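Local coordinates for protein tyrocidine synthetase 3 (Brevibacillus brevis, PDB 2JGP) that probably forms peptide bonds in tyrocidine biosynthesis, its carrier domain holding the substrate as a phosphopantetheine thioester and its condensation domain joining it to the next, at residues M331-A336 with F432-S437; M476-E481 with H498-A503. All blocks are in the same frame, centred on the assembly; numbering follows the deposited sequence.

Contact 1 (M331-A336 with F432-S437); sequences MVLLAA and FTFQNS
Leu333 and Leu334, neighbours on the helix, meet Phe432 and Phe434, two residues apart and so on the same face of the strand, the one turned to that helix. Before them in the helix, Val332 turns to helix 312-325 and Met331 to helix 387-403. Leu333 is the first to reach the strand, and it does so with two different atoms. Its CB sits 3.6 Å from CZ of Phe432, at the far end of that ring, while its CD1 goes on to Phe434, 3.8 Å from CD1 there, the two side chains crossing at about a right angle. A branched leucine suits this place because its root and one methyl can serve two different rings. In Leu334, CG is anti to the backbone N (chi1 177°), and from there CD1 reaches the Phe432 ring, 4.0 Å from its CD2. Its CB and CA lie over one face of that ring, CA about 4.0 Å above the plane and offset toward the rim. The ring tip also comes within 3.7 Å, CZ of Phe432 to Leu334 N, so the flat group rests on helix backbone as well as on side chains. Beyond this, Tyr330 meets Phe432 edge-to-face. Helix and strand run roughly antiparallel, at 150°, with axes 9.4 Å apart, a usual spacing for helix-on-sheet packing. Here helix 329-345 packs on strand 430-435, whose Phe432 is also backbone-bonded to Gly353, in an alpha/beta layer of the condensation domain, a member of the CoA-dependent acyltransferase superfamily.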
loop_
_atom_site.group_PDB
_atom_site.type_symbol
_atom_site.label_atom_id
_atom_site.label_comp_id
_atom_site.label_asym_id
_atom_site.label_seq_id
_atom_site.Cartn_x
_atom_site.Cartn_y
_atom_site.Cartn_z
ATOM N N MET A 331 3.270 -9.952 9.486
ATOM C CA MET A 331 4.456 -9.711 10.316
ATOM C C MET A 331 5.409 -10.907 10.357
ATOM O O MET A 331 6.625 -10.736 10.321
ATOM C CB MET A 331 4.055 -9.344 11.743
ATOM C CG MET A 331 3.421 -7.964 11.900
ATOM S SD MET A 331 2.715 -7.810 13.554
ATOM C CE MET A 331 1.824 -6.254 13.410
ATOM N N VAL A 332 4.850 -12.107 10.456
ATOM C CA VAL A 332 5.643 -13.335 10.504
ATOM C C VAL A 332 6.461 -13.464 9.217
ATOM O O VAL A 332 7.672 -13.682 9.252
ATOM C CB VAL A 332 4.735 -14.573 10.678
ATOM C CG1 VAL A 332 5.530 -15.872 10.470
ATOM C CG2 VAL A 332 4.057 -14.555 12.059
ATOM N N LEU A 333 5.786 -13.295 8.085
ATOM C CA LEU A 333 6.435 -13.369 6.772
ATOM C C LEU A 333 7.482 -12.265 6.569
ATOM O O LEU A 333 8.563 -12.520 6.025
ATOM C CB LEU A 333 5.391 -13.307 5.666
ATOM C CG LEU A 333 4.352 -14.421 5.640
ATOM C CD1 LEU A 333 3.309 -14.129 4.577
ATOM C CD2 LEU A 333 5.004 -15.772 5.413
ATOM N N LEU A 334 7.167 -11.044 6.994
ATOM C CA LEU A 334 8.138 -9.954 6.921
ATOM C C LEU A 334 9.359 -10.277 7.769
ATOM O O LEU A 334 10.496 -10.024 7.364
ATOM C CB LEU A 334 7.519 -8.626 7.379
ATOM C CG LEU A 334 8.457 -7.411 7.420
ATOM C CD1 LEU A 334 9.104 -7.154 6.045
ATOM C CD2 LEU A 334 7.694 -6.189 7.915
ATOM N N ALA A 335 9.115 -10.827 8.957
ATOM C CA ALA A 335 10.185 -11.253 9.840
ATOM C C ALA A 335 11.047 -12.321 9.163
ATOM O O ALA A 335 12.270 -12.217 9.154
ATOM C CB ALA A 335 9.604 -11.780 11.157
ATOM N N ALA A 336 10.403 -13.336 8.586
ATOM C CA ALA A 336 11.110 -14.406 7.875
ATOM C C ALA A 336 11.879 -13.856 6.672
ATOM O O ALA A 336 12.974 -14.318 6.352
ATOM C CB ALA A 336 10.129 -15.489 7.418
ATOM N N PHE A 432 8.551 -5.744 0.109
ATOM C CA PHE A 432 7.779 -6.904 0.551
ATOM C C PHE A 432 6.298 -6.562 0.493
ATOM O O PHE A 432 5.900 -5.502 0.973
ATOM C CB PHE A 432 8.174 -7.279 1.982
ATOM C CG PHE A 432 7.294 -8.325 2.597
ATOM C CD1 PHE A 432 7.546 -9.669 2.380
ATOM C CD2 PHE A 432 6.209 -7.966 3.384
ATOM C CE1 PHE A 432 6.733 -10.641 2.936
ATOM C CE2 PHE A 432 5.388 -8.937 3.949
ATOM C CZ PHE A 432 5.650 -10.272 3.721
ATOM N N THR A 433 5.493 -7.442 -0.107
ATOM C CA THR A 433 4.025 -7.292 -0.090
ATOM C C THR A 433 3.326 -8.603 0.251
ATOM O O THR A 433 3.861 -9.678 0.009
ATOM C CB THR A 433 3.456 -6.779 -1.437
ATOM O OG1 THR A 433 3.545 -7.804 -2.437
ATOM C CG2 THR A 433 4.198 -5.534 -1.911
ATOM N N PHE A 434 2.124 -8.500 0.818
ATOM C CA PHE A 434 1.302 -9.675 1.127
ATOM C C PHE A 434 -0.149 -9.387 0.735
ATOM O O PHE A 434 -0.701 -8.356 1.116
ATOM C CB PHE A 434 1.421 -10.044 2.612
ATOM C CG PHE A 434 0.475 -11.133 3.051
ATOM C CD1 PHE A 434 0.565 -12.408 2.510
ATOM C CD2 PHE A 434 -0.513 -10.880 3.999
ATOM C CE1 PHE A 434 -0.307 -13.413 2.898
ATOM C CE2 PHE A 434 -1.390 -11.884 4.398
ATOM C CZ PHE A 434 -1.286 -13.153 3.846
ATOM N N GLN A 435 -0.752 -10.284 -0.046
ATOM C CA GLN A 435 -2.115 -10.090 -0.561
ATOM C C GLN A 435 -2.966 -11.346 -0.350
ATOM O O GLN A 435 -2.434 -12.415 -0.049
ATOM C CB GLN A 435 -2.086 -9.738 -2.055
ATOM C CG GLN A 435 -0.942 -8.812 -2.498
ATOM C CD GLN A 435 0.285 -9.570 -3.003
ATOM O OE1 GLN A 435 1.337 -9.586 -2.356
ATOM N NE2 GLN A 435 0.149 -10.202 -4.163
ATOM N N ASN A 436 -4.283 -11.205 -0.521
ATOM C CA ASN A 436 -5.231 -12.321 -0.383
ATOM C C ASN A 436 -5.939 -12.664 -1.702
ATOM O O ASN A 436 -7.161 -12.512 -1.813
ATOM C CB ASN A 436 -6.281 -12.002 0.694
ATOM C CG ASN A 436 -5.750 -12.169 2.109
ATOM O OD1 ASN A 436 -5.710 -11.212 2.883
ATOM N ND2 ASN A 436 -5.355 -13.391 2.457
ATOM N N SER A 437 -5.171 -13.126 -2.691
ATOM C CA SER A 437 -5.716 -13.606 -3.974
ATOM C C SER A 437 -6.602 -12.565 -4.667
ATOM O O SER A 437 -6.609 -11.398 -4.279
ATOM C CB SER A 437 -6.507 -14.905 -3.756
ATOM O OG SER A 437 -6.822 -15.533 -4.986
#

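Contact 2 (M476-E481 with H498-A503)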
loop_
_atom_site.group_PDB
_atom_site.type_symbol
_atom_site.label_atom_id
_atom_site.label_comp_id
_atom_site.label_asym_id
_atom_site.label_seq_id
_atom_site.Cartn_x
_atom_site.Cartn_y
_atom_site.Cartn_z
ATOM N N MET A 476 -0.427 -20.570 0.400
ATOM C CA MET A 476 0.283 -19.322 0.195
ATOM C C MET A 476 1.319 -19.559 -0.902
ATOM O O MET A 476 2.019 -20.571 -0.885
ATOM C CB MET A 476 0.977 -18.889 1.485
ATOM C CG MET A 476 1.694 -17.555 1.394
ATOM S SD MET A 476 2.827 -17.300 2.769
ATOM C CE MET A 476 4.097 -18.506 2.391
ATOM N N THR A 477 1.397 -18.638 -1.860
ATOM C CA THR A 477 2.423 -18.688 -2.894
ATOM C C THR A 477 3.417 -17.559 -2.672
ATOM O O THR A 477 3.057 -16.494 -2.168
ATOM C CB THR A 477 1.829 -18.554 -4.302
ATOM O OG1 THR A 477 1.212 -17.271 -4.442
ATOM C CG2 THR A 477 0.804 -19.649 -4.561
ATOM N N ILE A 478 4.664 -17.816 -3.052
ATOM C CA ILE A 478 5.760 -16.869 -2.900
ATOM C C ILE A 478 6.223 -16.440 -4.290
ATOM O O ILE A 478 6.656 -17.274 -5.085
ATOM C CB ILE A 478 6.930 -17.522 -2.121
ATOM C CG1 ILE A 478 6.507 -17.804 -0.678
ATOM C CG2 ILE A 478 8.162 -16.627 -2.112
ATOM C CD1 ILE A 478 6.173 -16.553 0.111
ATOM N N GLY A 479 6.105 -15.144 -4.578
ATOM C CA GLY A 479 6.528 -14.581 -5.860
ATOM C C GLY A 479 7.713 -13.649 -5.678
ATOM O O GLY A 479 7.764 -12.882 -4.712
ATOM N N VAL A 480 8.669 -13.723 -6.603
ATOM C CA VAL A 480 9.810 -12.809 -6.616
ATOM C C VAL A 480 9.949 -12.210 -8.007
ATOM O O VAL A 480 10.126 -12.932 -8.987
ATOM C CB VAL A 480 11.119 -13.509 -6.195
ATOM C CG1 VAL A 480 12.299 -12.534 -6.246
ATOM C CG2 VAL A 480 10.975 -14.089 -4.796
ATOM N N GLU A 481 9.812 -10.888 -8.073
ATOM C CA GLU A 481 10.079 -10.116 -9.270
ATOM C C GLU A 481 11.462 -9.525 -9.060
ATOM O O GLU A 481 11.694 -8.842 -8.068
ATOM C CB GLU A 481 9.041 -9.009 -9.423
ATOM C CG GLU A 481 9.330 -8.001 -10.515
ATOM C CD GLU A 481 8.441 -6.783 -10.394
ATOM O OE1 GLU A 481 7.287 -6.846 -10.866
ATOM O OE2 GLU A 481 8.895 -5.765 -9.820
ATOM N N HIS A 498 14.827 -21.163 -0.131
ATOM C CA HIS A 498 15.451 -20.811 1.140
ATOM C C HIS A 498 14.488 -20.062 2.062
ATOM O O HIS A 498 14.525 -20.251 3.278
ATOM C CB HIS A 498 16.736 -20.005 0.925
ATOM C CG HIS A 498 17.892 -20.831 0.445
ATOM N ND1 HIS A 498 17.902 -22.208 0.508
ATOM C CD2 HIS A 498 19.085 -20.472 -0.081
ATOM C CE1 HIS A 498 19.045 -22.662 0.022
ATOM N NE2 HIS A 498 19.782 -21.628 -0.341
ATOM N N PHE A 499 13.615 -19.235 1.496
ATOM C CA PHE A 499 12.565 -18.600 2.294
ATOM C C PHE A 499 11.666 -19.664 2.937
ATOM O O PHE A 499 11.320 -19.569 4.121
ATOM C CB PHE A 499 11.713 -17.636 1.460
ATOM C CG PHE A 499 10.589 -17.006 2.243
ATOM C CD1 PHE A 499 10.820 -15.887 3.030
ATOM C CD2 PHE A 499 9.314 -17.554 2.219
ATOM C CE1 PHE A 499 9.791 -15.317 3.771
ATOM C CE2 PHE A 499 8.278 -16.990 2.962
ATOM C CZ PHE A 499 8.522 -15.869 3.736
ATOM N N LEU A 500 11.290 -20.668 2.149
ATOM C CA LEU A 500 10.415 -21.732 2.634
ATOM C C LEU A 500 11.102 -22.606 3.676
ATOM O O LEU A 500 10.446 -23.097 4.588
ATOM C CB LEU A 500 9.912 -22.602 1.480
ATOM C CG LEU A 500 9.056 -21.894 0.431
ATOM C CD1 LEU A 500 8.684 -22.871 -0.680
ATOM C CD2 LEU A 500 7.818 -21.276 1.064
ATOM N N THR A 501 12.411 -22.814 3.534
ATOM C CA THR A 501 13.165 -23.550 4.545
ATOM C C THR A 501 13.207 -22.752 5.857
ATOM O O THR A 501 12.989 -23.307 6.930
ATOM C CB THR A 501 14.593 -23.927 4.068
ATOM O OG1 THR A 501 15.338 -22.746 3.761
ATOM C CG2 THR A 501 14.534 -24.801 2.826
ATOM N N ILE A 502 13.456 -21.446 5.766
ATOM C CA ILE A 502 13.450 -20.596 6.954
ATOM C C ILE A 502 12.067 -20.640 7.612
ATOM O O ILE A 502 11.952 -20.802 8.830
ATOM C CB ILE A 502 13.853 -19.136 6.621
ATOM C CG1 ILE A 502 15.344 -19.064 6.282
ATOM C CG2 ILE A 502 13.542 -18.209 7.800
ATOM C CD1 ILE A 502 15.749 -17.789 5.561
ATOM N N ALA A 503 11.025 -20.521 6.792
ATOM C CA ALA A 503 9.645 -20.541 7.268
ATOM C C ALA A 503 9.315 -21.840 8.003
ATOM O O ALA A 503 8.707 -21.817 9.070
ATOM C CB ALA A 503 8.680 -20.328 6.099
#
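Ile478 carries most of the strand's share of this contact, pressing on Phe499 and Leu500 of the helix. Its CB springs from the strand toward the helix and splits into two branches, of which CG1, anti to the carbonyl carbon (chi1 -67°), is the one that heads for the helix. CG1 lies between two partners, 4.0 Å from CD2 of Phe499 and 4.1 Å from CD2 of Leu500. At the tip, CD1 closes to 3.6 Å from CE2 of Phe499, approaching that ring obliquely as the two side chains cross at about a right angle. Past Leu500 the isoleucine slides in the opposite direction. A beta-branched residue suits an extended strand, and its longer branch spans the gap to a helix whose axis is 10.7 Å away. Two residues earlier, and so on the same face of the strand, Met476 adds a looser touch: its CE lies near the plane of the Phe499 ring, at its edge, 4.5 Å from CE2. The long, unbranched methionine carries its terminal methyl out to the rim of the ring. Phe499, the broad partner, also meets the ring of Phe467 with planes at about 55°, while Leu500 leans on Ala310. Within the helix, Thr501 OG1 donates to His498 O at 2.7 Å, tying its hydroxyl back to the preceding turn. Across the interface every touching atom is carbon, so the strand and helix are held by shape and exclusion of water, without directional polar bonds.

Contact 1 and contact 2 lie about 10 Å apart, centre to centre, and come in series along the chain, 331-336 with 432-437 before 476-481 with 498-503. Both use the same mixed sheet: contact 1 takes strand 430-435, contact 2 strand 476-483, with 465-471 between them. Helices 329-345 and 489-508 lie against this sheet and touch each other, CB of Ala336 being 3.7 Å from CE1 of Phe499. Leu333 CD1 likewise packs 3.7 Å from Met476 SD. The two contacts thus merge into one apolar layer within the condensation domain: contact 1 joins parts of the chain nearly a hundred residues apart, contact 2 a strand and the helix that soon follows it.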